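Local structure of type IV pilus biogenesis factor PilY1 (Pseudomonas aeruginosa, 3HX6) at residues L397-D402 and S508-N513; A406-T411 and L498-V503. The protein primes type IV pilus assembly and, through calcium binding and release, probably supports twitching motility and the control of pilus retraction, while also serving in adhesion to host cells. The protein carries 3 engineered substitutions. One frame throughout, in Å; residues are numbered along the deposited sequence.

Contact 1. Residues L397-D402 and S508-N513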
ATOM      1  N   LEU A 397     -11.989  25.864 -17.500  1.00 15.54           N
ATOM      2  CA  LEU A 397     -10.826  26.031 -16.647  1.00 16.60           C
ATOM      3  C   LEU A 397     -10.849  27.548 -16.542  1.00 18.88           C
ATOM      4  O   LEU A 397     -10.607  28.250 -17.523  1.00 18.15           O
ATOM      5  CB  LEU A 397      -9.570  25.521 -17.345  1.00 16.52           C
ATOM      6  CG  LEU A 397      -9.548  23.992 -17.434  1.00 16.94           C
ATOM      7  CD1 LEU A 397      -8.248  23.526 -18.065  1.00 15.05           C
ATOM      8  CD2 LEU A 397      -9.703  23.405 -16.027  1.00 15.40           C
ATOM      9  N   ASP A 398     -11.175  28.045 -15.357  1.00 20.70           N
ATOM     10  CA  ASP A 398     -11.328  29.477 -15.151  1.00 22.46           C
ATOM     11  C   ASP A 398     -10.165  30.271 -14.612  1.00 23.74           C
ATOM     12  O   ASP A 398     -10.190  31.498 -14.659  1.00 22.79           O
ATOM     13  CB  ASP A 398     -12.537  29.727 -14.254  1.00 21.99           C
ATOM     14  CG  ASP A 398     -13.806  29.166 -14.839  1.00 24.09           C
ATOM     15  OD1 ASP A 398     -13.884  29.072 -16.081  1.00 26.59           O
ATOM     16  OD2 ASP A 398     -14.722  28.824 -14.067  1.00 26.16           O
ATOM     17  N   LEU A 399      -9.145  29.596 -14.108  1.00 23.93           N
ATOM     18  CA  LEU A 399      -8.035  30.329 -13.544  1.00 24.89           C
ATOM     19  C   LEU A 399      -6.753  29.522 -13.444  1.00 23.06           C
ATOM     20  O   LEU A 399      -6.767  28.342 -13.100  1.00 20.22           O
ATOM     21  CB  LEU A 399      -8.445  30.835 -12.154  1.00 28.41           C
ATOM     22  CG  LEU A 399      -7.540  31.723 -11.295  1.00 30.91           C
ATOM     23  CD1 LEU A 399      -6.352  30.941 -10.769  1.00 33.44           C
ATOM     24  CD2 LEU A 399      -7.097  32.921 -12.119  1.00 34.48           C
ATOM     25  N   GLN A 400      -5.650  30.173 -13.789  1.00 21.63           N
ATOM     26  CA  GLN A 400      -4.338  29.574 -13.661  1.00 21.47           C
ATOM     27  C   GLN A 400      -3.595  30.559 -12.787  1.00 22.06           C
ATOM     28  O   GLN A 400      -3.636  31.761 -13.035  1.00 22.91           O
ATOM     29  CB  GLN A 400      -3.606  29.451 -14.992  1.00 20.07           C
ATOM     30  CG  GLN A 400      -2.199  28.892 -14.795  1.00 20.70           C
ATOM     31  CD  GLN A 400      -1.485  28.609 -16.095  1.00 20.99           C
ATOM     32  OE1 GLN A 400      -2.011  27.917 -16.962  1.00 21.83           O
ATOM     33  NE2 GLN A 400      -0.271  29.131 -16.230  1.00 20.67           N
ATOM     34  N   ALA A 401      -2.936  30.060 -11.757  1.00 21.14           N
ATOM     35  CA  ALA A 401      -2.200  30.943 -10.877  1.00 23.92           C
ATOM     36  C   ALA A 401      -1.071  30.204 -10.201  1.00 25.03           C
ATOM     37  O   ALA A 401      -1.025  28.971 -10.193  1.00 24.67           O
ATOM     38  CB  ALA A 401      -3.133  31.535  -9.829  1.00 24.29           C
ATOM     39  N   ASP A 402      -0.148  30.983  -9.660  1.00 27.48           N
ATOM     40  CA  ASP A 402       0.990  30.458  -8.935  1.00 29.24           C
ATOM     41  C   ASP A 402       0.637  30.696  -7.478  1.00 31.12           C
ATOM     42  O   ASP A 402       0.234  31.799  -7.098  1.00 33.74           O
ATOM     43  CB  ASP A 402       2.256  31.225  -9.311  1.00 31.94           C
ATOM     44  CG  ASP A 402       2.871  30.732 -10.604  1.00 35.91           C
ATOM     45  OD1 ASP A 402       2.120  30.296 -11.500  1.00 38.05           O
ATOM     46  OD2 ASP A 402       4.112  30.785 -10.729  1.00 39.89           O
ATOM     47  N   SER A 508      -4.026  22.259   0.926  1.00 20.48           N
ATOM     48  CA  SER A 508      -3.887  22.156  -0.521  1.00 21.41           C
ATOM     49  C   SER A 508      -4.968  22.897  -1.293  1.00 21.62           C
ATOM     50  O   SER A 508      -4.930  22.956  -2.521  1.00 20.50           O
ATOM     51  CB  SER A 508      -3.870  20.688  -0.939  1.00 20.60           C
ATOM     52  OG  SER A 508      -2.727  20.036  -0.419  1.00 21.55           O
ATOM     53  N   ASP A 509      -5.933  23.468  -0.580  1.00 22.30           N
ATOM     54  CA  ASP A 509      -6.999  24.197  -1.249  1.00 23.80           C
ATOM     55  C   ASP A 509      -6.525  25.576  -1.681  1.00 23.67           C
ATOM     56  O   ASP A 509      -5.476  26.043  -1.246  1.00 22.74           O
ATOM     57  CB  ASP A 509      -8.227  24.306  -0.343  1.00 27.14           C
ATOM     58  CG  ASP A 509      -8.919  22.969  -0.153  1.00 31.14           C
ATOM     59  OD1 ASP A 509      -8.704  22.074  -1.001  1.00 30.92           O
ATOM     60  OD2 ASP A 509      -9.680  22.815   0.829  1.00 32.97           O
ATOM     61  N   TYR A 510      -7.300  26.221  -2.544  1.00 22.41           N
ATOM     62  CA  TYR A 510      -6.934  27.531  -3.053  1.00 23.17           C
ATOM     63  C   TYR A 510      -8.070  28.533  -2.917  1.00 24.19           C
ATOM     64  O   TYR A 510      -9.248  28.183  -3.043  1.00 23.96           O
ATOM     65  CB  TYR A 510      -6.497  27.393  -4.518  1.00 23.93           C
ATOM     66  CG  TYR A 510      -6.248  28.689  -5.246  1.00 23.25           C
ATOM     67  CD1 TYR A 510      -7.286  29.355  -5.896  1.00 24.59           C
ATOM     68  CD2 TYR A 510      -4.972  29.252  -5.296  1.00 24.20           C
ATOM     69  CE1 TYR A 510      -7.062  30.546  -6.581  1.00 25.58           C
ATOM     70  CE2 TYR A 510      -4.736  30.446  -5.978  1.00 23.76           C
ATOM     71  CZ  TYR A 510      -5.783  31.085  -6.617  1.00 26.29           C
ATOM     72  OH  TYR A 510      -5.567  32.261  -7.295  1.00 26.82           O
ATOM     73  N   SER A 511      -7.711  29.782  -2.646  1.00 24.05           N
ATOM     74  CA  SER A 511      -8.704  30.836  -2.494  1.00 24.58           C
ATOM     75  C   SER A 511      -9.040  31.438  -3.855  1.00 25.03           C
ATOM     76  O   SER A 511      -8.289  32.252  -4.392  1.00 24.77           O
ATOM     77  CB  SER A 511      -8.178  31.920  -1.552  1.00 25.90           C
ATOM     78  OG  SER A 511      -9.150  32.926  -1.346  1.00 26.52           O
ATOM     79  N   TYR A 512     -10.170  31.019  -4.411  1.00 26.32           N
ATOM     80  CA  TYR A 512     -10.626  31.496  -5.709  1.00 28.05           C
ATOM     81  C   TYR A 512     -11.738  32.520  -5.522  1.00 30.96           C
ATOM     82  O   TYR A 512     -12.887  32.163  -5.274  1.00 31.23           O
ATOM     83  CB  TYR A 512     -11.127  30.312  -6.541  1.00 26.50           C
ATOM     84  CG  TYR A 512     -11.834  30.677  -7.830  1.00 25.99           C
ATOM     85  CD1 TYR A 512     -11.285  31.598  -8.723  1.00 24.10           C
ATOM     86  CD2 TYR A 512     -13.041  30.066  -8.175  1.00 25.28           C
ATOM     87  CE1 TYR A 512     -11.919  31.899  -9.929  1.00 22.69           C
ATOM     88  CE2 TYR A 512     -13.681  30.357  -9.376  1.00 25.65           C
ATOM     89  CZ  TYR A 512     -13.116  31.273 -10.248  1.00 24.66           C
ATOM     90  OH  TYR A 512     -13.753  31.545 -11.435  1.00 25.53           O
ATOM     91  N   ASN A 513     -11.387  33.797  -5.636  1.00 35.15           N
ATOM     92  CA  ASN A 513     -12.367  34.866  -5.479  1.00 38.03           C
ATOM     93  C   ASN A 513     -13.198  34.688  -4.203  1.00 38.30           C
ATOM     94  O   ASN A 513     -14.393  34.387  -4.260  1.00 37.53           O
ATOM     95  CB  ASN A 513     -13.288  34.909  -6.704  1.00 38.67           C
ATOM     96  CG  ASN A 513     -12.613  35.514  -7.929  1.00 40.73           C
ATOM     97  OD1 ASN A 513     -11.394  35.430  -8.092  1.00 39.72           O
ATOM     98  ND2 ASN A 513     -13.413  36.113  -8.805  1.00 40.80           N
TER
HETATM   99  O   HOH W   1     -15.677  29.589 -11.983  1.00 30.27           O
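The rings of Y510 and Y512 both reach strand 392-405 with their hydroxyl ends, and the residues around them approach obliquely, so neither ring stacks. In the hairpin of strands 392-405 and 408-415, part of the C-terminal domain of PilY1, a classic beta bulge places two consecutive residues, D398 and L399, opposite I414 of the neighbouring strand. Both of their side chains consequently set off toward segment 508-513: D398 meets Y512, and L399 touches both rings.

Y510 serves L399 and A401, whereas Y512 serves D398 and L399. The CG of Y510 lies anti to the backbone N (chi1 173°), which carries the phenol across to the strand, where OH comes 3.6 Å from A401 CB. On L399 it is the CD1 branch that touches this ring, 3.8 Å from Y510 OH, with the two side chains crossing at about a right angle. I414 also packs against Y510, and a backbone bond to V517 ties that tyrosine into the small antiparallel pair 510-511 and 516-517.

Y512 meets the bulge itself. The CB of L399 lies 4.3 Å from Y512 CE1, while D398 CB is 3.6 Å from Y512 OH; the carboxylate and ring planes stand 31° apart. No direct hydrogen bond joins the two segments, and D398 OD1 bonds instead to T396 OG1. A water 2.8 Å from Y512 OH bridges toward the other carboxylate oxygen, D398 OD2, although its 2.4 Å separation from OD2 is too short to be trusted in detail.

Contact 2. Residues A406-T411 and L498-V503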
ATOM      1  N   ALA A 406       1.384  25.103   1.878  1.00 26.90           N
ATOM      2  CA  ALA A 406       2.271  24.801   2.992  1.00 28.44           C
ATOM      3  C   ALA A 406       3.512  25.603   2.598  1.00 28.87           C
ATOM      4  O   ALA A 406       3.495  26.834   2.632  1.00 30.11           O
ATOM      5  CB  ALA A 406       2.582  23.313   3.063  1.00 28.31           C
ATOM      6  N   SER A 407       4.571  24.916   2.186  1.00 30.83           N
ATOM      7  CA  SER A 407       5.794  25.596   1.768  1.00 33.16           C
ATOM      8  C   SER A 407       6.055  25.370   0.280  1.00 32.05           C
ATOM      9  O   SER A 407       6.879  26.052  -0.329  1.00 33.46           O
ATOM     10  CB  SER A 407       6.985  25.072   2.570  1.00 34.74           C
ATOM     11  OG  SER A 407       6.751  25.182   3.960  1.00 39.63           O
ATOM     12  N   THR A 408       5.336  24.416  -0.301  1.00 30.86           N
ATOM     13  CA  THR A 408       5.511  24.067  -1.706  1.00 28.57           C
ATOM     14  C   THR A 408       4.811  25.008  -2.680  1.00 26.93           C
ATOM     15  O   THR A 408       3.608  25.240  -2.581  1.00 28.03           O
ATOM     16  CB  THR A 408       5.010  22.640  -1.972  1.00 28.59           C
ATOM     17  OG1 THR A 408       5.535  21.755  -0.973  1.00 29.43           O
ATOM     18  CG2 THR A 408       5.462  22.168  -3.346  1.00 27.53           C
ATOM     19  N   ALA A 409       5.572  25.541  -3.628  1.00 25.95           N
ATOM     20  CA  ALA A 409       5.021  26.440  -4.634  1.00 25.78           C
ATOM     21  C   ALA A 409       4.643  25.615  -5.863  1.00 25.23           C
ATOM     22  O   ALA A 409       5.366  24.697  -6.239  1.00 25.86           O
ATOM     23  CB  ALA A 409       6.047  27.502  -5.009  1.00 24.47           C
ATOM     24  N   ARG A 410       3.506  25.937  -6.474  1.00 23.50           N
ATOM     25  CA  ARG A 410       3.036  25.225  -7.665  1.00 23.96           C
ATOM     26  C   ARG A 410       2.196  26.155  -8.528  1.00 23.71           C
ATOM     27  O   ARG A 410       1.683  27.166  -8.047  1.00 24.32           O
ATOM     28  CB  ARG A 410       2.150  24.033  -7.284  1.00 21.18           C
ATOM     29  CG  ARG A 410       2.797  22.948  -6.446  1.00 23.73           C
ATOM     30  CD  ARG A 410       1.798  21.839  -6.162  1.00 25.65           C
ATOM     31  NE  ARG A 410       2.312  20.857  -5.213  1.00 28.14           N
ATOM     32  CZ  ARG A 410       3.184  19.902  -5.516  1.00 30.03           C
ATOM     33  NH1 ARG A 410       3.643  19.786  -6.757  1.00 29.37           N
ATOM     34  NH2 ARG A 410       3.610  19.073  -4.572  1.00 28.37           N
ATOM     35  N   THR A 411       2.065  25.817  -9.806  1.00 22.74           N
ATOM     36  CA  THR A 411       1.215  26.594 -10.694  1.00 24.21           C
ATOM     37  C   THR A 411      -0.009  25.687 -10.809  1.00 21.89           C
ATOM     38  O   THR A 411       0.103  24.512 -11.164  1.00 20.23           O
ATOM     39  CB  THR A 411       1.852  26.827 -12.085  1.00 25.91           C
ATOM     40  OG1 THR A 411       1.965  25.584 -12.779  1.00 34.35           O
ATOM     41  CG2 THR A 411       3.231  27.443 -11.937  1.00 25.13           C
ATOM     42  N   LEU A 498      -1.267  18.864  -2.324  1.00 20.23           N
ATOM     43  CA  LEU A 498      -0.287  19.716  -2.986  1.00 18.93           C
ATOM     44  C   LEU A 498       0.739  20.279  -2.017  1.00 19.49           C
ATOM     45  O   LEU A 498       1.771  20.804  -2.429  1.00 20.06           O
ATOM     46  CB  LEU A 498      -1.002  20.877  -3.678  1.00 16.61           C
ATOM     47  CG  LEU A 498      -2.050  20.497  -4.723  1.00 16.02           C
ATOM     48  CD1 LEU A 498      -2.770  21.749  -5.202  1.00 15.68           C
ATOM     49  CD2 LEU A 498      -1.368  19.787  -5.889  1.00 13.73           C
ATOM     50  N   ALA A 499       0.446  20.160  -0.727  1.00 22.43           N
ATOM     51  CA  ALA A 499       1.310  20.696   0.315  1.00 23.49           C
ATOM     52  C   ALA A 499       2.350  19.728   0.868  1.00 25.69           C
ATOM     53  O   ALA A 499       3.004  20.032   1.864  1.00 26.72           O
ATOM     54  CB  ALA A 499       0.448  21.225   1.448  1.00 22.68           C
ATOM     55  N   ARG A 500       2.514  18.576   0.228  1.00 26.92           N
ATOM     56  CA  ARG A 500       3.474  17.579   0.694  1.00 28.28           C
ATOM     57  C   ARG A 500       3.239  17.246   2.169  1.00 28.50           C
ATOM     58  O   ARG A 500       4.188  17.130   2.946  1.00 31.45           O
ATOM     59  CB  ARG A 500       4.911  18.087   0.517  1.00 29.59           C
ATOM     60  CG  ARG A 500       5.358  18.234  -0.924  1.00 31.39           C
ATOM     61  CD  ARG A 500       6.818  18.633  -1.001  1.00 33.65           C
ATOM     62  NE  ARG A 500       7.264  18.765  -2.383  1.00 37.31           N
ATOM     63  CZ  ARG A 500       8.475  19.170  -2.747  1.00 39.17           C
ATOM     64  NH1 ARG A 500       9.381  19.489  -1.828  1.00 41.60           N
ATOM     65  NH2 ARG A 500       8.781  19.259  -4.035  1.00 39.78           N
ATOM     66  N   GLN A 501       1.976  17.092   2.548  1.00 27.30           N
ATOM     67  CA  GLN A 501       1.617  16.781   3.927  1.00 25.89           C
ATOM     68  C   GLN A 501       1.581  15.285   4.223  1.00 26.30           C
ATOM     69  O   GLN A 501       1.717  14.870   5.374  1.00 22.99           O
ATOM     70  CB  GLN A 501       0.249  17.379   4.261  1.00 26.17           C
ATOM     71  CG  GLN A 501       0.222  18.888   4.277  1.00 26.34           C
ATOM     72  CD  GLN A 501       1.190  19.457   5.285  1.00 29.09           C
ATOM     73  OE1 GLN A 501       1.032  19.259   6.489  1.00 30.27           O
ATOM     74  NE2 GLN A 501       2.208  20.158   4.801  1.00 31.04           N
ATOM     75  N   GLY A 502       1.398  14.474   3.187  1.00 24.89           N
ATOM     76  CA  GLY A 502       1.318  13.042   3.406  1.00 26.45           C
ATOM     77  C   GLY A 502      -0.148  12.673   3.521  1.00 27.81           C
ATOM     78  O   GLY A 502      -0.511  11.508   3.656  1.00 28.80           O
ATOM     79  N   VAL A 503      -0.993  13.695   3.489  1.00 28.89           N
ATOM     80  CA  VAL A 503      -2.436  13.512   3.539  1.00 29.51           C
ATOM     81  C   VAL A 503      -3.087  14.669   2.811  1.00 27.29           C
ATOM     82  O   VAL A 503      -2.479  15.721   2.621  1.00 27.10           O
ATOM     83  CB  VAL A 503      -2.983  13.463   4.977  1.00 30.58           C
ATOM     84  CG1 VAL A 503      -2.626  12.132   5.610  1.00 35.52           C
ATOM     85  CG2 VAL A 503      -2.434  14.628   5.790  1.00 30.72           C
TER
HETATM   86  O   HOH W   2       4.896  21.944   1.680  1.00 32.79           O
HETATM   87  O   HOH W   3       2.567  17.740  -2.496  1.00 40.50           O
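R410 lays its side chain obliquely over L498, with R410 CD 3.8 Å from L498 CD2, before its head turns to the backbone. An extended run from CG to NE delivers the guanidinium edge to the carbonyl of L498. NE donates to L498 O over 2.8 Å, nearly straight at 166°. The oxygen offers a lone pair in the carbonyl plane and lies almost in the guanidinium plane, so the group's rotation is well defined; NH2 adds a weak second bond to the same oxygen.

T408 shows how one short residue can serve two arginines. Its CG2 lies 3.6 Å above the guanidinium plane of R410, offset toward the rim, and the same methyl sits over a face of the R500 guanidinium. With OG1 beside the backbone N (chi1 -48°), the hydroxyl meets the aliphatic part of the R500 chain, 3.4 Å from R500 CD, and shares a water with S407 N and A499 O. The two arginines come near each other around E547, which forms a salt bridge with R410 and a long, weak ion pair with R500. R500 also has a long, weak ion pair with E79 of the second subunit.

At the turn the fit is tight, A406 CB lying 3.4 Å from A499 CB. Q501 bends back at chi2, allowing its NE2 to bond A499 O from above the carbonyl plane and to pass A406 CB at 3.6 Å. A406 and S407 have backbone angles near those of a type II' turn, and the whole is a two-residue beta hairpin between strands 392-405 and 408-415, its tip covered by an irregular loop beside the subunit interface.

How the contacts relate
Read from the N terminus, the chain passes through 397-402, turns back in the hairpin through 406-411, and much later returns as 498-503 and then 508-513. Contact 1 therefore closes a loop of 105 residues, and contact 2, closing one of 86, is nested inside it. Both tie the late, largely irregular region to neighbouring strands of one large mixed sheet: contact 1 to strand 392-405, contact 2 to the turn and start of strand 408-415. Their centres lie about 14 Å apart. They are joined directly where S508 OG probably accepts hydrogen bonds from L498 N and A499 N, and where D402 packs against T411.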